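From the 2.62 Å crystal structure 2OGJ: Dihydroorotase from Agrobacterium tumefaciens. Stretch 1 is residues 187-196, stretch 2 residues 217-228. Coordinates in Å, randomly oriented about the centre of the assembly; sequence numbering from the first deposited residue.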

# COMPACT_ATOMS: atom_id res chain seq x y z
N GLY A 187 6.27 10.45 6.97
CA GLY A 187 6.81 11.47 7.86
C GLY A 187 6.00 12.25 8.89
O GLY A 187 5.50 11.69 9.86
N VAL A 188 5.90 13.57 8.68
CA VAL A 188 5.22 14.48 9.61
C VAL A 188 3.71 14.43 9.79
O VAL A 188 3.20 14.91 10.82
N THR A 189 2.98 13.89 8.81
CA THR A 189 1.54 13.85 8.93
C THR A 189 1.11 13.38 10.33
O THR A 189 0.44 14.12 11.05
N PRO A 190 1.53 12.17 10.74
CA PRO A 190 1.13 11.70 12.07
C PRO A 190 1.46 12.65 13.22
O PRO A 190 0.73 12.69 14.21
N VAL A 191 2.55 13.41 13.09
CA VAL A 191 2.94 14.37 14.13
C VAL A 191 1.93 15.52 14.14
O VAL A 191 1.53 15.99 15.22
N LYS A 192 1.51 15.97 12.96
CA LYS A 192 0.55 17.06 12.92
C LYS A 192 -0.75 16.55 13.52
O LYS A 192 -1.35 17.21 14.37
N LEU A 193 -1.16 15.36 13.11
CA LEU A 193 -2.37 14.74 13.64
C LEU A 193 -2.25 14.63 15.15
O LEU A 193 -3.20 14.92 15.89
N GLY A 194 -1.07 14.19 15.58
CA GLY A 194 -0.82 14.05 17.00
C GLY A 194 -1.08 15.37 17.69
O GLY A 194 -1.80 15.42 18.69
N LYS A 195 -0.50 16.44 17.16
CA LYS A 195 -0.66 17.77 17.74
C LYS A 195 -2.13 18.19 17.81
O LYS A 195 -2.57 18.82 18.78
N LYS A 196 -2.90 17.83 16.79
CA LYS A 196 -4.31 18.16 16.73
C LYS A 196 -5.07 17.54 17.90
O LYS A 196 -5.78 18.24 18.64
N ASP A 217 13.85 18.67 12.50
CA ASP A 217 13.58 20.08 12.26
C ASP A 217 12.07 20.34 12.12
O ASP A 217 11.54 21.33 12.63
N GLU A 218 11.40 19.42 11.43
CA GLU A 218 9.97 19.54 11.18
C GLU A 218 9.16 19.41 12.46
O GLU A 218 8.20 20.14 12.67
N VAL A 219 9.57 18.48 13.32
CA VAL A 219 8.88 18.25 14.58
C VAL A 219 8.95 19.47 15.49
O VAL A 219 7.93 19.88 16.05
N LEU A 220 10.14 20.02 15.67
CA LEU A 220 10.31 21.22 16.50
C LEU A 220 9.40 22.38 16.01
O LEU A 220 8.93 23.21 16.80
N GLU A 221 9.17 22.42 14.69
CA GLU A 221 8.32 23.45 14.09
C GLU A 221 6.87 23.30 14.55
O GLU A 221 6.25 24.27 14.98
N ILE A 222 6.32 22.09 14.45
CA ILE A 222 4.94 21.83 14.85
C ILE A 222 4.70 21.81 16.37
O ILE A 222 3.58 22.07 16.82
N LEU A 223 5.72 21.54 17.16
CA LEU A 223 5.56 21.52 18.61
C LEU A 223 5.35 22.91 19.21
O LEU A 223 5.49 23.91 18.52
N GLY A 224 5.02 22.95 20.49
CA GLY A 224 4.77 24.21 21.17
C GLY A 224 5.01 24.08 22.67
O GLY A 224 5.38 23.00 23.14
N PRO A 225 4.81 25.16 23.44
CA PRO A 225 5.02 25.17 24.89
C PRO A 225 4.49 23.94 25.63
O PRO A 225 3.32 23.56 25.46
N GLY A 226 5.35 23.34 26.46
CA GLY A 226 4.96 22.18 27.24
C GLY A 226 5.24 20.85 26.55
O GLY A 226 5.41 19.82 27.21
N ASP A 227 5.27 20.87 25.22
CA ASP A 227 5.55 19.67 24.46
C ASP A 227 6.96 19.19 24.79
O ASP A 227 7.82 19.96 25.23
N VAL A 228 7.21 17.92 24.53
CA VAL A 228 8.50 17.34 24.85
C VAL A 228 9.12 16.61 23.67
O VAL A 228 8.43 15.91 22.93

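What ties the two stretches together most strongly? It is the salt bridge between K195 and D227, in which K195 NZ donates a hydrogen bond to D227 OD1 at 3.0 Å. The lysine leaves its helix with chi1 t and chi2 p, then runs extended (chi3 and chi4 both t) to reach past the end of the second helix. D227, chi1 m, points toward it.

How is the aspartate held in place for that lysine? D227 closes a type II beta turn that starts at G224, and its side chain reaches back across the turn: G224 N donates to D227 OD1 at 3.2 Å. The same oxygen thus accepts from both the lysine and the turn backbone, while OD2 is bonded elsewhere in the structure. The turn's own backbone bond, D227 N to G224 O at 3.0 Å, reinforces the arrangement.

Which side chain fills the space between the helices? I222 does, with the largest covered area of any residue here. The helices run nearly parallel, 19° apart in direction, and I222 (chi1 t, chi2 p) points toward the first. Its CD1 lies 3.4 Å from K195 CG, packing on the aliphatic part of that lysine, and 3.1 Å from K192 NZ, a close approach that gives the amine no polar partner. K192 starts sideways with chi1 m, but its curled chain brings its end nearer.

What continues the packing toward the start of the helices? V191, chi1 t, points inward and sets CG1 3.9 Å from I222 CG2 and 4.4 Å from V219 CG1; V219, also t, lies sideways. Farther along, V188 and E218, both chi1 m, point toward each other, with V188 CG1 3.3 Å from E218 OE2. This is a contact of methyl against carboxylate, not a hydrogen bond.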

# COMPACT_ATOMS: atom_id res chain seq x y z
CB VAL A 188 5.55 15.97 9.28
CG1 VAL A 188 6.88 16.37 9.89
CG2 VAL A 188 5.55 16.19 7.77
CB THR A 189 0.91 12.94 7.85
OG1 THR A 189 1.33 13.38 6.55
CG2 THR A 189 -0.61 12.98 7.93
CB PRO A 190 1.84 10.35 12.19
CG PRO A 190 2.98 10.44 11.21
CD PRO A 190 2.40 11.19 10.07
CB VAL A 191 4.35 14.98 13.87
CG1 VAL A 191 4.75 15.84 15.04
CG2 VAL A 191 5.38 13.89 13.65
CB LYS A 192 0.33 17.56 11.48
CG LYS A 192 1.56 18.27 10.87
CD LYS A 192 1.18 19.37 9.88
CE LYS A 192 0.24 20.44 10.52
NZ LYS A 192 0.74 21.07 11.81
CB LEU A 193 -2.54 13.35 13.04
CG LEU A 193 -3.32 13.25 11.74
CD1 LEU A 193 -2.99 11.96 11.02
CD2 LEU A 193 -4.81 13.33 12.06
CB LYS A 195 0.16 18.77 16.93
CG LYS A 195 0.18 20.16 17.54
CD LYS A 195 0.78 20.12 18.92
CE LYS A 195 0.61 21.45 19.61
NZ LYS A 195 1.20 21.44 20.97
CB LYS A 196 -4.91 17.67 15.41
CG LYS A 196 -6.38 18.04 15.20
CD LYS A 196 -6.55 19.53 14.96
CE LYS A 196 -8.01 19.90 14.74
NZ LYS A 196 -8.09 21.35 14.45
CB ASP A 217 14.31 20.50 10.98
CG ASP A 217 15.77 20.02 10.93
OD1 ASP A 217 16.67 20.87 10.81
OD2 ASP A 217 16.03 18.79 11.00
CB GLU A 218 9.53 18.48 10.16
CG GLU A 218 9.89 18.81 8.73
CD GLU A 218 9.48 17.72 7.75
OE1 GLU A 218 9.00 18.06 6.64
OE2 GLU A 218 9.66 16.53 8.08
CB VAL A 219 9.46 17.04 15.32
CG1 VAL A 219 8.69 16.81 16.62
CG2 VAL A 219 9.39 15.81 14.43
CB LEU A 220 11.78 21.66 16.45
CG LEU A 220 12.74 21.22 17.57
CD1 LEU A 220 12.43 19.82 18.06
CD2 LEU A 220 14.17 21.31 17.04
CB GLU A 221 8.36 23.35 12.55
CG GLU A 221 9.74 23.49 11.89
CD GLU A 221 10.25 24.93 11.81
OE1 GLU A 221 9.42 25.86 11.87
OE2 GLU A 221 11.49 25.12 11.68
CB ILE A 222 4.43 20.50 14.19
CG1 ILE A 222 3.25 19.93 14.97
CG2 ILE A 222 5.53 19.50 14.08
CD1 ILE A 222 1.95 20.64 14.67
CB LEU A 223 6.79 20.88 19.26
CG LEU A 223 6.75 19.38 19.57
CD1 LEU A 223 6.25 18.57 18.39
CD2 LEU A 223 8.13 18.95 19.98
CB PRO A 225 4.30 26.44 25.32
CG PRO A 225 4.64 27.36 24.23
CD PRO A 225 4.41 26.50 22.99
CB ASP A 227 5.43 19.92 22.95
CG ASP A 227 4.00 19.87 22.46
OD1 ASP A 227 3.82 20.07 21.24
OD2 ASP A 227 3.07 19.62 23.26
CB VAL A 228 8.33 16.33 26.04
CG1 VAL A 228 9.68 15.75 26.46
CG2 VAL A 228 7.62 17.01 27.23